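Local coordinates for protein benzoylformate Decarboxylase (Polynucleobacter necessarius, PDB 4K9Q) that probably decarboxylates benzoylformate to benzaldehyde, using thiamine diphosphate bound together with a magnesium ion, at residues H353-V358 / V522-E527; E357-N362 / I450-Q455; K494-E499 / K505-E510; L509-F514 / S518-P523. One frame throughout, in Å; residues are numbered along the deposited sequence.

Contact 1 of 4, residues H353-V358 / V522-E527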
loop_
_atom_site.group_PDB
_atom_site.type_symbol
_atom_site.label_atom_id
_atom_site.label_comp_id
_atom_site.label_asym_id
_atom_site.label_seq_id
_atom_site.Cartn_x
_atom_site.Cartn_y
_atom_site.Cartn_z
ATOM N N HIS A 353 4.049 21.322 40.837
ATOM C CA HIS A 353 5.117 20.644 41.575
ATOM C C HIS A 353 4.640 20.352 43.008
ATOM O O HIS A 353 4.935 19.297 43.563
ATOM C CB HIS A 353 6.408 21.473 41.586
ATOM C CG HIS A 353 7.635 20.698 41.972
ATOM N ND1 HIS A 353 7.873 20.263 43.259
ATOM C CD2 HIS A 353 8.707 20.308 41.240
ATOM C CE1 HIS A 353 9.035 19.634 43.302
ATOM N NE2 HIS A 353 9.561 19.649 42.090
ATOM N N ALA A 354 3.889 21.274 43.603
ATOM C CA ALA A 354 3.407 21.039 44.964
ATOM C C ALA A 354 2.350 19.942 44.977
ATOM O O ALA A 354 2.326 19.104 45.874
ATOM C CB ALA A 354 2.868 22.319 45.575
ATOM N N VAL A 355 1.469 19.952 43.979
ATOM C CA VAL A 355 0.476 18.892 43.830
ATOM C C VAL A 355 1.181 17.534 43.756
ATOM O O VAL A 355 0.809 16.586 44.455
ATOM C CB VAL A 355 -0.413 19.109 42.582
ATOM C CG1 VAL A 355 -1.315 17.895 42.335
ATOM C CG2 VAL A 355 -1.252 20.371 42.751
ATOM N N LEU A 356 2.210 17.451 42.919
ATOM C CA LEU A 356 2.973 16.216 42.774
ATOM C C LEU A 356 3.638 15.781 44.083
ATOM O O LEU A 356 3.603 14.600 44.436
ATOM C CB LEU A 356 4.011 16.356 41.665
ATOM C CG LEU A 356 3.447 16.431 40.246
ATOM C CD1 LEU A 356 4.486 17.022 39.327
ATOM C CD2 LEU A 356 2.968 15.049 39.761
ATOM N N GLU A 357 4.238 16.729 44.798
ATOM C CA GLU A 357 4.838 16.439 46.102
ATOM C C GLU A 357 3.830 15.853 47.084
ATOM O O GLU A 357 4.149 14.922 47.824
ATOM C CB GLU A 357 5.445 17.697 46.712
ATOM C CG GLU A 357 6.714 18.181 46.034
ATOM C CD GLU A 357 7.180 19.489 46.633
ATOM O OE1 GLU A 357 7.434 19.505 47.857
ATOM O OE2 GLU A 357 7.263 20.498 45.896
ATOM N N VAL A 358 2.620 16.409 47.101
ATOM C CA VAL A 358 1.561 15.902 47.973
ATOM C C VAL A 358 1.181 14.464 47.609
ATOM O O VAL A 358 0.972 13.616 48.477
ATOM C CB VAL A 358 0.327 16.828 47.962
ATOM C CG1 VAL A 358 -0.840 16.183 48.695
ATOM C CG2 VAL A 358 0.696 18.157 48.602
ATOM N N VAL A 522 -7.873 18.561 40.100
ATOM C CA VAL A 522 -7.076 19.554 40.799
ATOM C C VAL A 522 -6.890 20.787 39.913
ATOM O O VAL A 522 -6.168 20.738 38.916
ATOM C CB VAL A 522 -5.689 18.992 41.163
ATOM C CG1 VAL A 522 -4.951 19.967 42.094
ATOM C CG2 VAL A 522 -5.822 17.612 41.801
ATOM N N PRO A 523 -7.564 21.896 40.250
ATOM C CA PRO A 523 -7.310 23.131 39.502
ATOM C C PRO A 523 -5.897 23.628 39.792
ATOM O O PRO A 523 -5.498 23.698 40.961
ATOM C CB PRO A 523 -8.336 24.118 40.073
ATOM C CG PRO A 523 -9.283 23.307 40.880
ATOM C CD PRO A 523 -8.554 22.079 41.321
ATOM N N ILE A 524 -5.138 23.953 38.750
ATOM C CA ILE A 524 -3.793 24.464 38.938
ATOM C C ILE A 524 -3.624 25.783 38.205
ATOM O O ILE A 524 -4.465 26.166 37.383
ATOM C CB ILE A 524 -2.713 23.459 38.466
ATOM C CG1 ILE A 524 -2.919 23.095 36.990
ATOM C CG2 ILE A 524 -2.737 22.208 39.358
ATOM C CD1 ILE A 524 -1.721 22.392 36.353
ATOM N N THR A 525 -2.537 26.474 38.513
ATOM C CA THR A 525 -2.181 27.689 37.812
ATOM C C THR A 525 -2.129 27.436 36.308
ATOM O O THR A 525 -1.786 26.328 35.862
ATOM C CB THR A 525 -0.830 28.220 38.305
ATOM O OG1 THR A 525 -0.484 29.409 37.585
ATOM C CG2 THR A 525 0.255 27.159 38.127
ATOM N N LYS A 526 -2.499 28.465 35.546
ATOM C CA LYS A 526 -2.436 28.432 34.092
ATOM C C LYS A 526 -1.061 28.871 33.615
ATOM O O LYS A 526 -0.734 28.730 32.434
ATOM C CB LYS A 526 -3.523 29.322 33.475
ATOM C CG LYS A 526 -4.946 28.933 33.868
ATOM C CD LYS A 526 -5.978 29.901 33.295
ATOM C CE LYS A 526 -6.608 29.391 32.000
ATOM N NZ LYS A 526 -5.669 29.327 30.842
ATOM N N GLU A 527 -0.251 29.399 34.532
ATOM C CA GLU A 527 1.102 29.793 34.181
ATOM C C GLU A 527 1.873 28.539 33.818
ATOM O O GLU A 527 1.624 27.464 34.367
ATOM C CB GLU A 527 1.793 30.551 35.319
ATOM C CG GLU A 527 1.093 31.851 35.724
ATOM C CD GLU A 527 0.831 32.788 34.549
ATOM O OE1 GLU A 527 1.708 32.910 33.670
ATOM O OE2 GLU A 527 -0.256 33.402 34.504
#

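Contact 2 of 4, residues E357-N362 / I450-Q455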
loop_
_atom_site.group_PDB
_atom_site.type_symbol
_atom_site.label_atom_id
_atom_site.label_comp_id
_atom_site.label_asym_id
_atom_site.label_seq_id
_atom_site.Cartn_x
_atom_site.Cartn_y
_atom_site.Cartn_z
ATOM N N GLU A 357 4.238 16.729 44.798
ATOM C CA GLU A 357 4.838 16.439 46.102
ATOM C C GLU A 357 3.830 15.853 47.084
ATOM O O GLU A 357 4.149 14.922 47.824
ATOM C CB GLU A 357 5.445 17.697 46.712
ATOM C CG GLU A 357 6.714 18.181 46.034
ATOM C CD GLU A 357 7.180 19.489 46.633
ATOM O OE1 GLU A 357 7.434 19.505 47.857
ATOM O OE2 GLU A 357 7.263 20.498 45.896
ATOM N N VAL A 358 2.620 16.409 47.101
ATOM C CA VAL A 358 1.561 15.902 47.973
ATOM C C VAL A 358 1.181 14.464 47.609
ATOM O O VAL A 358 0.972 13.616 48.477
ATOM C CB VAL A 358 0.327 16.828 47.962
ATOM C CG1 VAL A 358 -0.840 16.183 48.695
ATOM C CG2 VAL A 358 0.696 18.157 48.602
ATOM N N LEU A 359 1.113 14.174 46.316
ATOM C CA LEU A 359 0.814 12.810 45.902
ATOM C C LEU A 359 1.947 11.866 46.314
ATOM O O LEU A 359 1.702 10.803 46.881
ATOM C CB LEU A 359 0.595 12.743 44.396
ATOM C CG LEU A 359 -0.595 13.508 43.841
ATOM C CD1 LEU A 359 -0.611 13.375 42.325
ATOM C CD2 LEU A 359 -1.879 12.961 44.437
ATOM N N LYS A 360 3.183 12.269 46.046
ATOM C CA LYS A 360 4.338 11.436 46.364
ATOM C C LYS A 360 4.408 11.105 47.863
ATOM O O LYS A 360 4.532 9.935 48.248
ATOM C CB LYS A 360 5.626 12.113 45.871
ATOM C CG LYS A 360 6.909 11.428 46.287
ATOM C CD LYS A 360 7.023 10.037 45.702
ATOM C CE LYS A 360 8.240 9.317 46.270
ATOM N NZ LYS A 360 8.494 8.019 45.597
ATOM N N GLU A 361 4.297 12.127 48.706
ATOM C CA GLU A 361 4.493 11.930 50.142
ATOM C C GLU A 361 3.368 11.133 50.798
ATOM O O GLU A 361 3.511 10.688 51.935
ATOM C CB GLU A 361 4.709 13.270 50.857
ATOM C CG GLU A 361 3.494 14.159 50.887
ATOM C CD GLU A 361 3.814 15.591 51.306
ATOM O OE1 GLU A 361 5.011 15.943 51.431
ATOM O OE2 GLU A 361 2.859 16.368 51.498
ATOM N N ASN A 362 2.259 10.948 50.083
ATOM C CA ASN A 362 1.144 10.153 50.591
ATOM C C ASN A 362 0.954 8.829 49.850
ATOM O O ASN A 362 -0.034 8.128 50.075
ATOM C CB ASN A 362 -0.160 10.957 50.549
ATOM C CG ASN A 362 -0.184 12.083 51.568
ATOM O OD1 ASN A 362 -0.334 11.848 52.769
ATOM N ND2 ASN A 362 -0.058 13.316 51.090
ATOM N N ILE A 450 -6.566 5.437 39.911
ATOM C CA ILE A 450 -6.804 6.752 40.476
ATOM C C ILE A 450 -6.335 7.794 39.481
ATOM O O ILE A 450 -5.126 7.944 39.241
ATOM C CB ILE A 450 -6.029 6.932 41.797
ATOM C CG1 ILE A 450 -6.439 5.851 42.801
ATOM C CG2 ILE A 450 -6.270 8.327 42.383
ATOM C CD1 ILE A 450 -5.563 5.809 44.026
ATOM N N TYR A 451 -7.287 8.498 38.877
ATOM C CA TYR A 451 -6.953 9.541 37.922
ATOM C C TYR A 451 -6.840 10.863 38.643
ATOM O O TYR A 451 -7.806 11.324 39.245
ATOM C CB TYR A 451 -8.030 9.653 36.846
ATOM C CG TYR A 451 -8.136 8.438 35.969
ATOM C CD1 TYR A 451 -9.229 7.581 36.059
ATOM C CD2 TYR A 451 -7.140 8.151 35.040
ATOM C CE1 TYR A 451 -9.334 6.467 35.243
ATOM C CE2 TYR A 451 -7.230 7.030 34.224
ATOM C CZ TYR A 451 -8.328 6.197 34.330
ATOM O OH TYR A 451 -8.426 5.092 33.515
ATOM N N VAL A 452 -5.657 11.467 38.594
ATOM C CA VAL A 452 -5.481 12.811 39.121
ATOM C C VAL A 452 -5.380 13.746 37.929
ATOM O O VAL A 452 -4.422 13.667 37.148
ATOM C CB VAL A 452 -4.226 12.935 40.006
ATOM C CG1 VAL A 452 -4.118 14.344 40.586
ATOM C CG2 VAL A 452 -4.277 11.903 41.134
ATOM N N VAL A 453 -6.376 14.610 37.774
ATOM C CA VAL A 453 -6.445 15.488 36.610
ATOM C C VAL A 453 -5.960 16.894 36.947
ATOM O O VAL A 453 -6.535 17.579 37.797
ATOM C CB VAL A 453 -7.880 15.577 36.043
ATOM C CG1 VAL A 453 -7.897 16.434 34.767
ATOM C CG2 VAL A 453 -8.443 14.201 35.772
ATOM N N PHE A 454 -4.898 17.310 36.271
ATOM C CA PHE A 454 -4.323 18.634 36.447
ATOM C C PHE A 454 -5.052 19.638 35.566
ATOM O O PHE A 454 -4.812 19.718 34.360
ATOM C CB PHE A 454 -2.820 18.592 36.130
ATOM C CG PHE A 454 -2.020 17.810 37.140
ATOM C CD1 PHE A 454 -2.136 16.431 37.226
ATOM C CD2 PHE A 454 -1.154 18.459 38.002
ATOM C CE1 PHE A 454 -1.407 15.711 38.169
ATOM C CE2 PHE A 454 -0.409 17.750 38.938
ATOM C CZ PHE A 454 -0.539 16.373 39.024
ATOM N N GLN A 455 -5.959 20.400 36.164
ATOM C CA GLN A 455 -6.830 21.259 35.370
ATOM C C GLN A 455 -6.326 22.701 35.245
ATOM O O GLN A 455 -6.546 23.522 36.131
ATOM C CB GLN A 455 -8.268 21.220 35.902
ATOM C CG GLN A 455 -9.226 22.008 35.032
ATOM C CD GLN A 455 -10.660 21.892 35.478
ATOM O OE1 GLN A 455 -11.003 22.221 36.615
ATOM N NE2 GLN A 455 -11.514 21.444 34.578
#

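Contact 3 of 4, residues K494-E499 / K505-E510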
loop_
_atom_site.group_PDB
_atom_site.type_symbol
_atom_site.label_atom_id
_atom_site.label_comp_id
_atom_site.label_asym_id
_atom_site.label_seq_id
_atom_site.Cartn_x
_atom_site.Cartn_y
_atom_site.Cartn_z
ATOM N N LYS A 494 -15.894 7.263 41.329
ATOM C CA LYS A 494 -15.824 8.211 42.436
ATOM C C LYS A 494 -15.157 9.442 41.847
ATOM O O LYS A 494 -14.111 9.334 41.205
ATOM C CB LYS A 494 -14.983 7.651 43.582
ATOM C CG LYS A 494 -15.617 6.500 44.312
ATOM C CD LYS A 494 -16.940 6.906 44.937
ATOM C CE LYS A 494 -17.479 5.800 45.836
ATOM N NZ LYS A 494 -16.517 5.492 46.938
ATOM N N SER A 495 -15.757 10.608 42.028
ATOM C CA SER A 495 -15.297 11.805 41.338
ATOM C C SER A 495 -15.497 13.056 42.191
ATOM O O SER A 495 -16.589 13.282 42.719
ATOM C CB SER A 495 -16.073 11.942 40.024
ATOM O OG SER A 495 -15.537 12.948 39.189
ATOM N N LEU A 496 -14.464 13.875 42.313
ATOM C CA LEU A 496 -14.601 15.134 43.031
ATOM C C LEU A 496 -13.493 16.094 42.653
ATOM O O LEU A 496 -12.455 15.693 42.110
ATOM C CB LEU A 496 -14.596 14.912 44.544
ATOM C CG LEU A 496 -13.219 14.762 45.185
ATOM C CD1 LEU A 496 -13.296 14.986 46.701
ATOM C CD2 LEU A 496 -12.672 13.400 44.858
ATOM N N LYS A 497 -13.730 17.365 42.940
ATOM C CA LYS A 497 -12.754 18.418 42.721
ATOM C C LYS A 497 -12.202 18.891 44.062
ATOM O O LYS A 497 -12.963 19.085 45.020
ATOM C CB LYS A 497 -13.428 19.576 41.992
ATOM C CG LYS A 497 -12.505 20.726 41.626
ATOM C CD LYS A 497 -13.230 21.678 40.668
ATOM C CE LYS A 497 -12.397 22.893 40.336
ATOM N NZ LYS A 497 -13.173 23.898 39.551
ATOM N N VAL A 498 -10.889 19.065 44.143
ATOM C CA VAL A 498 -10.260 19.546 45.378
ATOM C C VAL A 498 -9.691 20.942 45.144
ATOM O O VAL A 498 -9.228 21.240 44.054
ATOM C CB VAL A 498 -9.176 18.574 45.888
ATOM C CG1 VAL A 498 -9.799 17.213 46.251
ATOM C CG2 VAL A 498 -8.072 18.394 44.853
ATOM N N GLU A 499 -9.741 21.802 46.158
ATOM C CA GLU A 499 -9.299 23.188 45.983
ATOM C C GLU A 499 -8.092 23.553 46.839
ATOM O O GLU A 499 -7.552 24.653 46.712
ATOM C CB GLU A 499 -10.444 24.165 46.276
ATOM C CG GLU A 499 -11.651 24.038 45.351
ATOM C CD GLU A 499 -11.407 24.629 43.973
ATOM O OE1 GLU A 499 -10.361 25.284 43.773
ATOM O OE2 GLU A 499 -12.263 24.438 43.083
ATOM N N LYS A 505 -4.806 15.787 49.751
ATOM C CA LYS A 505 -4.300 14.690 50.564
ATOM C C LYS A 505 -5.437 13.768 50.990
ATOM O O LYS A 505 -5.345 12.546 50.865
ATOM C CB LYS A 505 -3.549 15.213 51.790
ATOM C CG LYS A 505 -3.161 14.120 52.772
ATOM C CD LYS A 505 -2.491 14.693 54.000
ATOM C CE LYS A 505 -2.240 13.596 55.019
ATOM N NZ LYS A 505 -1.582 14.125 56.244
ATOM N N THR A 506 -6.515 14.359 51.490
ATOM C CA THR A 506 -7.651 13.576 51.968
ATOM C C THR A 506 -8.264 12.745 50.844
ATOM O O THR A 506 -8.565 11.563 51.021
ATOM C CB THR A 506 -8.738 14.473 52.570
ATOM O OG1 THR A 506 -8.179 15.209 53.665
ATOM C CG2 THR A 506 -9.905 13.632 53.070
ATOM N N ALA A 507 -8.467 13.373 49.693
ATOM C CA ALA A 507 -9.077 12.680 48.559
ATOM C C ALA A 507 -8.191 11.540 48.042
ATOM O O ALA A 507 -8.684 10.463 47.681
ATOM C CB ALA A 507 -9.392 13.667 47.450
ATOM N N TYR A 508 -6.886 11.787 48.008
ATOM C CA TYR A 508 -5.940 10.813 47.495
ATOM C C TYR A 508 -5.843 9.596 48.413
ATOM O O TYR A 508 -5.873 8.452 47.949
ATOM C CB TYR A 508 -4.575 11.470 47.270
ATOM C CG TYR A 508 -3.529 10.557 46.661
ATOM C CD1 TYR A 508 -3.787 9.837 45.490
ATOM C CD2 TYR A 508 -2.277 10.415 47.257
ATOM C CE1 TYR A 508 -2.818 9.009 44.936
ATOM C CE2 TYR A 508 -1.311 9.596 46.710
ATOM C CZ TYR A 508 -1.589 8.886 45.552
ATOM O OH TYR A 508 -0.620 8.066 45.005
ATOM N N LEU A 509 -5.744 9.838 49.718
ATOM C CA LEU A 509 -5.753 8.737 50.686
ATOM C C LEU A 509 -7.044 7.914 50.585
ATOM O O LEU A 509 -7.015 6.676 50.603
ATOM C CB LEU A 509 -5.565 9.280 52.108
ATOM C CG LEU A 509 -4.174 9.871 52.339
ATOM C CD1 LEU A 509 -4.048 10.391 53.757
ATOM C CD2 LEU A 509 -3.086 8.841 52.046
ATOM N N GLU A 510 -8.173 8.601 50.451
ATOM C CA GLU A 510 -9.447 7.919 50.259
ATOM C C GLU A 510 -9.436 7.053 48.992
ATOM O O GLU A 510 -9.851 5.896 49.016
ATOM C CB GLU A 510 -10.596 8.924 50.209
ATOM C CG GLU A 510 -11.965 8.280 50.012
ATOM C CD GLU A 510 -13.109 9.232 50.308
ATOM O OE1 GLU A 510 -12.900 10.193 51.081
ATOM O OE2 GLU A 510 -14.215 9.021 49.764
HETATM O O HOH W 1 -14.250 6.781 47.873
#

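Contact 4 of 4, residues L509-F514 / S518-P523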
loop_
_atom_site.group_PDB
_atom_site.type_symbol
_atom_site.label_atom_id
_atom_site.label_comp_id
_atom_site.label_asym_id
_atom_site.label_seq_id
_atom_site.Cartn_x
_atom_site.Cartn_y
_atom_site.Cartn_z
ATOM N N LEU A 509 -5.744 9.838 49.718
ATOM C CA LEU A 509 -5.753 8.737 50.686
ATOM C C LEU A 509 -7.044 7.914 50.585
ATOM O O LEU A 509 -7.015 6.676 50.603
ATOM C CB LEU A 509 -5.565 9.280 52.108
ATOM C CG LEU A 509 -4.174 9.871 52.339
ATOM C CD1 LEU A 509 -4.048 10.391 53.757
ATOM C CD2 LEU A 509 -3.086 8.841 52.046
ATOM N N GLU A 510 -8.173 8.601 50.451
ATOM C CA GLU A 510 -9.447 7.919 50.259
ATOM C C GLU A 510 -9.436 7.053 48.992
ATOM O O GLU A 510 -9.851 5.896 49.016
ATOM C CB GLU A 510 -10.596 8.924 50.209
ATOM C CG GLU A 510 -11.965 8.280 50.012
ATOM C CD GLU A 510 -13.109 9.232 50.308
ATOM O OE1 GLU A 510 -12.900 10.193 51.081
ATOM O OE2 GLU A 510 -14.215 9.021 49.764
ATOM N N ALA A 511 -8.949 7.609 47.886
ATOM C CA ALA A 511 -8.898 6.844 46.642
ATOM C C ALA A 511 -7.970 5.622 46.786
ATOM O O ALA A 511 -8.248 4.550 46.252
ATOM C CB ALA A 511 -8.468 7.736 45.479
ATOM N N LEU A 512 -6.872 5.777 47.526
ATOM C CA LEU A 512 -5.966 4.658 47.771
ATOM C C LEU A 512 -6.621 3.536 48.578
ATOM O O LEU A 512 -6.266 2.372 48.424
ATOM C CB LEU A 512 -4.683 5.133 48.460
ATOM C CG LEU A 512 -3.700 5.889 47.554
ATOM C CD1 LEU A 512 -2.704 6.663 48.411
ATOM C CD2 LEU A 512 -2.983 4.941 46.602
ATOM N N SER A 513 -7.581 3.889 49.433
ATOM C CA SER A 513 -8.275 2.897 50.253
ATOM C C SER A 513 -9.493 2.291 49.553
ATOM O O SER A 513 -10.092 1.331 50.048
ATOM C CB SER A 513 -8.722 3.530 51.570
ATOM O OG SER A 513 -9.886 4.316 51.372
ATOM N N PHE A 514 -9.871 2.870 48.417
ATOM C CA PHE A 514 -11.055 2.430 47.676
ATOM C C PHE A 514 -10.636 1.597 46.467
ATOM O O PHE A 514 -10.019 2.117 45.531
ATOM C CB PHE A 514 -11.875 3.655 47.234
ATOM C CG PHE A 514 -13.047 3.323 46.342
ATOM C CD1 PHE A 514 -14.193 2.735 46.860
ATOM C CD2 PHE A 514 -13.012 3.616 44.992
ATOM C CE1 PHE A 514 -15.264 2.428 46.042
ATOM C CE2 PHE A 514 -14.086 3.316 44.171
ATOM C CZ PHE A 514 -15.211 2.717 44.697
ATOM N N SER A 518 -11.329 6.053 40.626
ATOM C CA SER A 518 -11.596 7.386 41.165
ATOM C C SER A 518 -11.045 8.476 40.243
ATOM O O SER A 518 -10.037 8.274 39.564
ATOM C CB SER A 518 -10.941 7.536 42.544
ATOM O OG SER A 518 -11.529 6.683 43.520
ATOM N N VAL A 519 -11.703 9.634 40.245
ATOM C CA VAL A 519 -11.212 10.820 39.555
ATOM C C VAL A 519 -11.083 11.967 40.554
ATOM O O VAL A 519 -12.041 12.311 41.255
ATOM C CB VAL A 519 -12.149 11.224 38.395
ATOM C CG1 VAL A 519 -11.681 12.516 37.734
ATOM C CG2 VAL A 519 -12.224 10.099 37.379
ATOM N N ILE A 520 -9.889 12.537 40.629
ATOM C CA ILE A 520 -9.626 13.679 41.495
ATOM C C ILE A 520 -9.201 14.851 40.622
ATOM O O ILE A 520 -8.153 14.805 39.984
ATOM C CB ILE A 520 -8.521 13.352 42.513
ATOM C CG1 ILE A 520 -8.929 12.121 43.328
ATOM C CG2 ILE A 520 -8.237 14.557 43.412
ATOM C CD1 ILE A 520 -7.870 11.617 44.290
ATOM N N VAL A 521 -10.019 15.897 40.587
ATOM C CA VAL A 521 -9.735 17.045 39.734
ATOM C C VAL A 521 -9.043 18.129 40.562
ATOM O O VAL A 521 -9.552 18.546 41.608
ATOM C CB VAL A 521 -11.038 17.584 39.079
ATOM C CG1 VAL A 521 -10.731 18.757 38.147
ATOM C CG2 VAL A 521 -11.772 16.455 38.337
ATOM N N VAL A 522 -7.873 18.561 40.100
ATOM C CA VAL A 522 -7.076 19.554 40.799
ATOM C C VAL A 522 -6.890 20.787 39.913
ATOM O O VAL A 522 -6.168 20.738 38.916
ATOM C CB VAL A 522 -5.689 18.992 41.163
ATOM C CG1 VAL A 522 -4.951 19.967 42.094
ATOM C CG2 VAL A 522 -5.822 17.612 41.801
ATOM N N PRO A 523 -7.564 21.896 40.250
ATOM C CA PRO A 523 -7.310 23.131 39.502
ATOM C C PRO A 523 -5.897 23.628 39.792
ATOM O O PRO A 523 -5.498 23.698 40.961
ATOM C CB PRO A 523 -8.336 24.118 40.073
ATOM C CG PRO A 523 -9.283 23.307 40.880
ATOM C CD PRO A 523 -8.554 22.079 41.321
HETATM O O HOH W 2 -9.740 4.666 43.703
#

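Contact 1 of 4, residues H353-V358 / V522-E527
Where V355 meets V522 and I524 no flat group takes part; the planar pair, H353 and E357, sits apart on the same helix. There E357 lies at the edge of the H353 ring, close to its plane, and ND1 of H353 donates to OE2 of E357 over 2.7 Å. The bond is bent, 142° at the hydrogen, and reaches OE2 from the anti side. E343 N also bonds to that oxygen, while D382 takes NE2 of H353; two carboxylates would be expected to favour a protonated imidazole.

The contact itself is purely apolar: three buried aliphatic residues and no hydrogen bond. V355 and V522 reach tip to tip, CG2 of V355 lying 3.8 Å from CG1 of V522. The first torsion of V355 (chi1 172°) leaves CG2 anti to the carbonyl carbon, beside the backbone N, from where it reaches I524 as well, approaching CG2 of I524 at 4.1 Å as the two side chains cross at about a right angle. I524 in turn neighbours the magnesium ligand N456. Around this point helix 352-361 packs beside L504 of helix 501-513, and strand 517-523 runs alongside strand 449-455, whose F454 touches both V355 and I524.

Contact 2 of 4, residues E357-N362 / I450-Q455
L359 and V452 exemplify apolar packing of a helix on a sheet: the two side chains meet tip to tip, and one methyl does the work. CD1 of L359 rests 4.0 Å from CG1 of V452 and 4.1 Å from its CG2, touching both branches of the fork. An extended chi2 (177°) carries that methyl out from helix 352-361 to the strand. More loosely, CD1 of L359 lies 4.5 Å from CZ of F454, in an oblique approach to the ring.

The setting is the six-stranded parallel sheet of the C-terminal thiamine diphosphate-binding domain, strand order 2-1-3-4-6-5, in which strand 449-455 lies between 423-428 and 517-523. F454 also packs on C373, a cofactor-binding residue, and so stands one layer behind the site; L426 of strand 423-428 and Y508 of helix 501-513 also touch L359.

The hydrogen bonds lie within 357-362 and not across the interface. ND2 of N362 donates to O of V358 over 2.8 Å, at 158° and close to the amide plane of the asparagine. The backbone N of N362 bonds to O of L359 as well, at 3.3 Å. Among charged groups, E361 forms a salt bridge with R345.

Contact 3 of 4, residues K494-E499 / K505-E510
V498 and A507 bring their CA atoms within 7.7 Å of each other as the chain leaves strand 494-497 and turns back along helix 501-513. Such a tight approach suits a small residue at the centre, and A507 is the helix residue on which both hydrophobic neighbours converge. CG1 of V498 lies 3.8 Å from CB of A507. L496 comes from the strand with CG placed between its own backbone N and carbonyl carbon (chi1 82°), and this turn lets both of its methyls face the alanine: CD1 and CD2 are each 4.2 Å from CB of A507. V498 is buried, whereas L496 remains exposed, so the packing grades from interior to surface. The strand and helix are the first two elements of a beta-alpha-beta unit completed by strand 517-523.

Beside the apolar centre lies a polar bridge. NZ of K494 and OE2 of E510 are 5.1 Å apart and joined through one water, which accepts from NZ at 2.8 Å and donates to OE2 at 2.9 Å. The lysine has a second attachment, a cation-pi contact with F514. Its positive charge thus has an aromatic neighbour and, at second hand, a carboxylate, an arrangement that probably stabilises the charged forms of both groups.

Contact 4 of 4, residues L509-F514 / S518-P523
Two first torsions bring S518 and F514 together: the serine sets OG anti to its carbonyl carbon (chi1 -66°), and the phenylalanine turns CG anti to its backbone N (chi1 174°). CD2 of F514 then approaches OG of S518 at 3.7 Å, the hydroxyl meeting the ring obliquely. CB of A511 is packed against the serine too, lying 3.8 Å from both CB and OG of S518, and also meets CD1 of I520 at 4.1 Å. Small helix residue against small strand residue is what allows a CA separation of only 6.1 Å between A511 and S518.

The buried hydroxyl is satisfied by water. OG of S518 is hydrogen-bonded to a water at 2.7 Å, which sits at the edge of the F514 ring, in its plane, and is also placed to donate to O of A511, although it has more acceptors within reach than protons to give. N of F514 and NE2 of H448 bond to that carbonyl. OG of S513 donates to O of E510, the carbonyl one residue earlier, over 2.8 Å.

Helix 501-513 and strand 517-523 are the last two elements of the beta-alpha-beta unit. The strand is hydrogen-bonded to 449-455 along one edge and to 494-497 along the other, while A511 also touches I450 and I520 reaches L504 and A507 of the helix.

From the N terminus, helix 352-361 supplies the first halves of contacts 1 and 2. Contact 2 closes first, at strand 449-455. Next come contact 3, from strand 494-497 to helix 501-513, and contact 4, which starts where contact 3 ends and closes on strand 517-523; both follow contact 2 in series. Contact 1 closes last, at residues 522-527, sharing V522 and P523 with contact 4, so that its long loop encloses contact 3. Strand 517-523, between 449-455 and 494-497, joins the sheet ends of all four. Two helices are thus tied to one parallel sheet: 352-361 by contacts 1 and 2, 501-513 by contacts 3 and 4.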